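Side-chain contacts in calcium uptake protein 3, mitochondrial (Homo sapiens, PDB 6AGI), which senses calcium through its EF-hands and, as a disulfide-linked heterodimer with MICU1, regulates the mitochondrial calcium uniporter channel: residues 18-23 with 29-34; 80-85 with 209-214. One frame throughout, in Å; residues are numbered along the deposited sequence.

Interaction 1: residues 18-23 with 29-34; sequences RFRLFA and GQLFMT
Met33 and Phe19 carry this contact, with Phe22 and Ala23 beside them. The side chain of Met33 starts beside the Phe19 ring. Its CB lies 3.7 Å from CE1 of Phe19, obliquely to the ring. CG is anti to the backbone N (chi1 -151°), and this sends the chain slantwise past the CD1-CE1 edge of Phe19. SD then stands at the ring edge, 4.9 Å from the centroid of the Phe19 ring and 74° off its normal. This is a Met-aromatic contact made through CD1 and CE1. The chain bends at its last torsion, and the methyl CE reaches the helix. There it touches CB of Phe22 at 3.7 Å and also CD1 of Phe19. Phe38 and Ala41 of helix 35-43 pack on the same methionine.

The helix leads into a beta-hairpin. Helix 14-22 ends at Phe22, and strands 25-27 and 30-32 run antiparallel, with 30-32 at an edge of the three-stranded sheet within this chain. The axes of helix 18-22 and strand 30-32 make an angle of 72°. Their closest approach is 8.5 Å.

Farther round the Phe19 ring, CZ lies 3.6 Å from O of Leu31. This carbonyl oxygen sits at the ring edge, in its plane. CE2 lies 4.3 Å from CB of Leu31. CA of Phe32 approaches CZ obliquely. Tyr90 and, from helix 147-158, Leu157 also pack against Phe19. The backbones come nearest at Ala23, the first residue past the helix, whose CA is 4.3 Å from CA of Met33.

Interaction 2: residues 80-85 with 209-214; sequences RNLKEK and DTTLLV
Leu82, in the turn just after helix 78-81, meets Thr211 in the first turn of helix 211-217. Leu82 is the centre of an inverse gamma turn. Across from it, helix 211-217 is beginning, with Thr210 as its N-cap. The contact thus joins the turn after one short helix to the start of another. The segments are 124 residues apart at their closest ends.

The apolar part is small. Leu82 and Thr211 reach toward each other tip to tip, methyl against methyl. CD1 of Leu82 lies 3.6 Å from CG2 of Thr211. With chi1 at -80°, the threonine has CG2 anti to its backbone N and OG1 beside that N. The methyl can therefore face the leucine while the hydroxyl serves another partner. Both residues are buried. Leu65 of helix 58-66 also packs on Thr211, and Pro35 and Glu67 touch Leu82. The two segments bury 81 Å² in all, and their nearest CA atoms, those of Lys85 and Thr211, are 8.8 Å apart.

The polar links are made within the segments or to residues outside them. OG1 of Thr211 is hydrogen-bonded to N of Val87, and a backbone bond joins the same two residues. The segment 209-214 is thereby tied to the chain just beyond Lys85. O of Lys85 is itself 4.4 Å from OG1 of Thr211, too far for a hydrogen bond. The start of the helix has its own bonds. N of Val214 donates to O of Thr210 at 3.0 Å. OG1 of Thr210 is also hydrogen-bonded to Glu92, and it accepts a weak capping bond from N of Leu213 at 3.4 Å, with an N-H...O angle of 148°.

Interaction 1 comes first along the chain and closes before interaction 2 opens. Their centres are about 14 Å apart, and each lies about 17 Å from the centre of the chain, on the same side. Helix 35-43 connects them: Ala41 packs on Phe22 and Met33, Phe38 on Met33, while Pro35 touches Leu82 and Tyr36 touches Glu84. The two also meet directly, with CG2 of Thr34 3.7 Å from O of Glu84 and CE1 of Phe32 4.2 Å from CG2 of Thr210. Interaction 1 is local, between helix 14-22 and the hairpin after it; interaction 2 brings residues 80-85 to the much later helix 211-217. Both are packing within this part of the chain, away from the calcium sites.

Interaction 1: residues 18-23 with 29-34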
loop_
_atom_site.group_PDB
_atom_site.type_symbol
_atom_site.label_atom_id
_atom_site.label_comp_id
_atom_site.label_asym_id
_atom_site.label_seq_id
_atom_site.Cartn_x
_atom_site.Cartn_y
_atom_site.Cartn_z
ATOM N N ARG B 18 -12.662 -17.362 -14.929
ATOM C CA ARG B 18 -12.823 -18.054 -13.652
ATOM C C ARG B 18 -14.244 -17.929 -13.125
ATOM O O ARG B 18 -14.806 -18.901 -12.593
ATOM C CB ARG B 18 -11.838 -17.513 -12.631
ATOM C CG ARG B 18 -11.890 -18.251 -11.294
ATOM C CD ARG B 18 -10.548 -18.221 -10.548
ATOM N NE ARG B 18 -10.631 -18.794 -9.208
ATOM C CZ ARG B 18 -10.165 -20.011 -8.907
ATOM N NH1 ARG B 18 -9.609 -20.742 -9.865
ATOM N NH2 ARG B 18 -10.273 -20.510 -7.669
ATOM N N PHE B 19 -14.827 -16.729 -13.222
ATOM C CA PHE B 19 -16.237 -16.573 -12.894
ATOM C C PHE B 19 -17.054 -17.612 -13.637
ATOM O O PHE B 19 -17.848 -18.353 -13.038
ATOM C CB PHE B 19 -16.744 -15.190 -13.272
ATOM C CG PHE B 19 -18.187 -15.002 -12.949
ATOM C CD1 PHE B 19 -18.631 -15.076 -11.650
ATOM C CD2 PHE B 19 -19.123 -14.885 -13.971
ATOM C CE1 PHE B 19 -19.980 -14.919 -11.348
ATOM C CE2 PHE B 19 -20.467 -14.746 -13.693
ATOM C CZ PHE B 19 -20.911 -14.761 -12.371
ATOM N N ARG B 20 -16.847 -17.692 -14.957
ATOM C CA ARG B 20 -17.603 -18.645 -15.757
ATOM C C ARG B 20 -17.306 -20.082 -15.343
ATOM O O ARG B 20 -18.202 -20.935 -15.379
ATOM C CB ARG B 20 -17.296 -18.439 -17.231
ATOM C CG ARG B 20 -17.811 -17.122 -17.804
ATOM C CD ARG B 20 -17.343 -16.990 -19.232
ATOM N NE ARG B 20 -17.185 -18.320 -19.792
ATOM C CZ ARG B 20 -17.844 -18.775 -20.841
ATOM N NH1 ARG B 20 -18.736 -18.008 -21.436
ATOM N NH2 ARG B 20 -17.619 -20.005 -21.269
ATOM N N LEU B 21 -16.066 -20.373 -14.945
ATOM C CA LEU B 21 -15.731 -21.740 -14.569
ATOM C C LEU B 21 -16.513 -22.183 -13.342
ATOM O O LEU B 21 -17.030 -23.308 -13.295
ATOM C CB LEU B 21 -14.235 -21.853 -14.296
ATOM C CG LEU B 21 -13.717 -23.217 -13.866
ATOM C CD1 LEU B 21 -13.824 -24.191 -15.031
ATOM C CD2 LEU B 21 -12.302 -23.095 -13.426
ATOM N N PHE B 22 -16.612 -21.311 -12.336
ATOM C CA PHE B 22 -17.283 -21.686 -11.105
ATOM C C PHE B 22 -18.779 -21.418 -11.104
ATOM O O PHE B 22 -19.475 -21.940 -10.232
ATOM C CB PHE B 22 -16.631 -20.979 -9.934
ATOM C CG PHE B 22 -15.364 -21.635 -9.478
ATOM C CD1 PHE B 22 -15.406 -22.681 -8.571
ATOM C CD2 PHE B 22 -14.131 -21.210 -9.940
ATOM C CE1 PHE B 22 -14.254 -23.283 -8.139
ATOM C CE2 PHE B 22 -12.956 -21.813 -9.499
ATOM C CZ PHE B 22 -13.018 -22.849 -8.605
ATOM N N ALA B 23 -19.295 -20.632 -12.045
ATOM C CA ALA B 23 -20.709 -20.285 -12.022
ATOM C C ALA B 23 -21.576 -21.480 -12.403
ATOM O O ALA B 23 -21.183 -22.322 -13.212
ATOM C CB ALA B 23 -20.981 -19.107 -12.960
ATOM N N GLY B 29 -29.854 -15.672 -19.997
ATOM C CA GLY B 29 -28.526 -15.539 -20.549
ATOM C C GLY B 29 -27.475 -14.971 -19.634
ATOM O O GLY B 29 -26.282 -15.153 -19.903
ATOM N N GLN B 30 -27.861 -14.276 -18.572
ATOM C CA GLN B 30 -26.871 -13.863 -17.592
ATOM C C GLN B 30 -26.464 -15.048 -16.732
ATOM O O GLN B 30 -27.315 -15.831 -16.293
ATOM C CB GLN B 30 -27.385 -12.729 -16.720
ATOM C CG GLN B 30 -26.322 -12.309 -15.738
ATOM C CD GLN B 30 -26.680 -11.042 -15.043
ATOM O OE1 GLN B 30 -27.780 -10.526 -15.239
ATOM N NE2 GLN B 30 -25.778 -10.540 -14.198
ATOM N N LEU B 31 -25.166 -15.175 -16.481
ATOM C CA LEU B 31 -24.649 -16.265 -15.665
ATOM C C LEU B 31 -24.425 -15.829 -14.215
ATOM O O LEU B 31 -24.123 -14.666 -13.929
ATOM C CB LEU B 31 -23.343 -16.786 -16.237
ATOM C CG LEU B 31 -23.446 -17.354 -17.635
ATOM C CD1 LEU B 31 -22.096 -17.934 -17.971
ATOM C CD2 LEU B 31 -24.563 -18.394 -17.765
ATOM N N PHE B 32 -24.550 -16.786 -13.296
ATOM C CA PHE B 32 -24.461 -16.469 -11.878
ATOM C C PHE B 32 -23.687 -17.525 -11.114
ATOM O O PHE B 32 -23.631 -18.701 -11.472
ATOM C CB PHE B 32 -25.835 -16.313 -11.207
ATOM C CG PHE B 32 -26.620 -15.175 -11.730
ATOM C CD1 PHE B 32 -26.379 -13.899 -11.276
ATOM C CD2 PHE B 32 -27.584 -15.377 -12.690
ATOM C CE1 PHE B 32 -27.101 -12.832 -11.764
ATOM C CE2 PHE B 32 -28.317 -14.317 -13.196
ATOM C CZ PHE B 32 -28.078 -13.040 -12.729
ATOM N N MET B 33 -23.174 -17.073 -9.991
ATOM C CA MET B 33 -22.508 -17.890 -9.004
ATOM C C MET B 33 -23.500 -18.062 -7.855
ATOM O O MET B 33 -24.263 -17.136 -7.554
ATOM C CB MET B 33 -21.251 -17.106 -8.593
ATOM C CG MET B 33 -20.017 -17.803 -8.126
ATOM S SD MET B 33 -18.679 -16.585 -8.141
ATOM C CE MET B 33 -17.448 -17.473 -9.030
ATOM N N THR B 34 -23.555 -19.241 -7.243
ATOM C CA THR B 34 -24.255 -19.319 -5.966
ATOM C C THR B 34 -23.290 -19.004 -4.836
ATOM O O THR B 34 -22.073 -18.933 -5.043
ATOM C CB THR B 34 -24.869 -20.693 -5.770
ATOM O OG1 THR B 34 -23.850 -21.688 -5.875
ATOM C CG2 THR B 34 -25.956 -20.926 -6.785
#

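Interaction 2: residues 80-85 with 209-214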
loop_
_atom_site.group_PDB
_atom_site.type_symbol
_atom_site.label_atom_id
_atom_site.label_comp_id
_atom_site.label_asym_id
_atom_site.label_seq_id
_atom_site.Cartn_x
_atom_site.Cartn_y
_atom_site.Cartn_z
ATOM N N ARG B 80 -22.455 -19.793 4.212
ATOM C CA ARG B 80 -22.659 -21.230 4.291
ATOM C C ARG B 80 -24.070 -21.610 4.661
ATOM O O ARG B 80 -24.497 -22.704 4.288
ATOM C CB ARG B 80 -21.760 -21.920 5.322
ATOM C CG ARG B 80 -20.290 -21.792 5.144
ATOM C CD ARG B 80 -19.542 -22.062 6.421
ATOM N NE ARG B 80 -19.052 -20.840 7.028
ATOM C CZ ARG B 80 -18.214 -20.808 8.055
ATOM N NH1 ARG B 80 -17.778 -21.945 8.592
ATOM N NH2 ARG B 80 -17.806 -19.632 8.529
ATOM N N ASN B 81 -24.831 -20.721 5.291
ATOM C CA ASN B 81 -26.218 -21.058 5.561
ATOM C C ASN B 81 -27.076 -20.884 4.314
ATOM O O ASN B 81 -28.021 -21.654 4.099
ATOM C CB ASN B 81 -26.738 -20.249 6.752
ATOM C CG ASN B 81 -25.987 -20.567 8.054
ATOM O OD1 ASN B 81 -25.400 -21.650 8.211
ATOM N ND2 ASN B 81 -26.041 -19.635 9.008
ATOM N N LEU B 82 -26.797 -19.837 3.531
ATOM C CA LEU B 82 -27.222 -19.719 2.134
ATOM C C LEU B 82 -26.375 -20.637 1.279
ATOM O O LEU B 82 -25.467 -20.198 0.576
ATOM C CB LEU B 82 -27.015 -18.310 1.628
ATOM C CG LEU B 82 -27.893 -17.184 2.030
ATOM C CD1 LEU B 82 -27.399 -15.965 1.252
ATOM C CD2 LEU B 82 -29.200 -17.670 1.599
ATOM N N LYS B 83 -26.661 -21.917 1.295
ATOM C CA LYS B 83 -25.660 -22.733 0.620
ATOM C C LYS B 83 -25.767 -22.568 -0.888
ATOM O O LYS B 83 -24.885 -21.980 -1.520
ATOM C CB LYS B 83 -25.777 -24.215 0.993
ATOM C CG LYS B 83 -24.590 -25.045 0.520
ATOM C CD LYS B 83 -24.761 -26.523 0.831
ATOM C CE LYS B 83 -23.635 -27.331 0.155
ATOM N NZ LYS B 83 -23.964 -28.797 0.015
ATOM N N GLU B 84 -26.868 -23.016 -1.475
ATOM C CA GLU B 84 -27.021 -22.893 -2.911
ATOM C C GLU B 84 -28.289 -22.139 -3.258
ATOM O O GLU B 84 -28.648 -22.032 -4.440
ATOM C CB GLU B 84 -26.978 -24.287 -3.545
ATOM C CG GLU B 84 -25.598 -24.910 -3.370
ATOM C CD GLU B 84 -25.293 -26.023 -4.360
ATOM O OE1 GLU B 84 -25.552 -27.208 -4.041
ATOM O OE2 GLU B 84 -24.771 -25.689 -5.460
ATOM N N LYS B 85 -28.942 -21.604 -2.229
ATOM C CA LYS B 85 -30.140 -20.797 -2.398
ATOM C C LYS B 85 -29.826 -19.297 -2.528
ATOM O O LYS B 85 -30.253 -18.501 -1.691
ATOM C CB LYS B 85 -31.111 -21.031 -1.238
ATOM C CG LYS B 85 -31.574 -22.471 -1.096
ATOM C CD LYS B 85 -32.533 -22.630 0.072
ATOM C CE LYS B 85 -31.880 -22.226 1.383
ATOM N NZ LYS B 85 -30.678 -23.051 1.683
ATOM N N ASP B 209 -32.521 -8.880 -9.662
ATOM C CA ASP B 209 -32.191 -8.862 -8.243
ATOM C C ASP B 209 -31.232 -10.001 -7.925
ATOM O O ASP B 209 -31.193 -11.020 -8.613
ATOM C CB ASP B 209 -33.459 -9.013 -7.394
ATOM C CG ASP B 209 -34.097 -7.686 -7.046
ATOM O OD1 ASP B 209 -33.665 -6.654 -7.604
ATOM O OD2 ASP B 209 -35.055 -7.684 -6.242
ATOM N N THR B 210 -30.422 -9.805 -6.893
ATOM C CA THR B 210 -29.406 -10.772 -6.520
ATOM C C THR B 210 -29.457 -10.937 -5.010
ATOM O O THR B 210 -30.210 -10.240 -4.314
ATOM C CB THR B 210 -27.994 -10.355 -6.964
ATOM O OG1 THR B 210 -27.670 -9.062 -6.435
ATOM C CG2 THR B 210 -27.847 -10.354 -8.491
ATOM N N THR B 211 -28.668 -11.893 -4.502
ATOM C CA THR B 211 -28.654 -12.126 -3.060
ATOM C C THR B 211 -28.102 -10.926 -2.305
ATOM O O THR B 211 -28.691 -10.499 -1.311
ATOM C CB THR B 211 -27.890 -13.410 -2.732
ATOM O OG1 THR B 211 -28.753 -14.533 -2.965
ATOM C CG2 THR B 211 -27.342 -13.406 -1.283
ATOM N N LEU B 212 -26.982 -10.352 -2.757
ATOM C CA LEU B 212 -26.452 -9.203 -2.027
ATOM C C LEU B 212 -27.374 -7.998 -2.161
ATOM O O LEU B 212 -27.505 -7.204 -1.222
ATOM C CB LEU B 212 -25.037 -8.868 -2.495
ATOM C CG LEU B 212 -24.042 -9.860 -1.898
ATOM C CD1 LEU B 212 -22.626 -9.488 -2.294
ATOM C CD2 LEU B 212 -24.196 -9.967 -0.353
ATOM N N LEU B 213 -28.055 -7.874 -3.297
ATOM C CA LEU B 213 -28.957 -6.751 -3.505
ATOM C C LEU B 213 -30.161 -6.810 -2.548
ATOM O O LEU B 213 -30.521 -5.803 -1.917
ATOM C CB LEU B 213 -29.388 -6.773 -4.963
ATOM C CG LEU B 213 -29.370 -5.525 -5.815
ATOM C CD1 LEU B 213 -28.032 -4.848 -5.716
ATOM C CD2 LEU B 213 -29.664 -5.955 -7.256
ATOM N N VAL B 214 -30.776 -7.991 -2.401
ATOM C CA VAL B 214 -31.904 -8.166 -1.483
ATOM C C VAL B 214 -31.437 -8.165 -0.025
ATOM O O VAL B 214 -32.096 -7.599 0.864
ATOM C CB VAL B 214 -32.666 -9.456 -1.842
ATOM C CG1 VAL B 214 -33.791 -9.695 -0.877
ATOM C CG2 VAL B 214 -33.248 -9.311 -3.234
#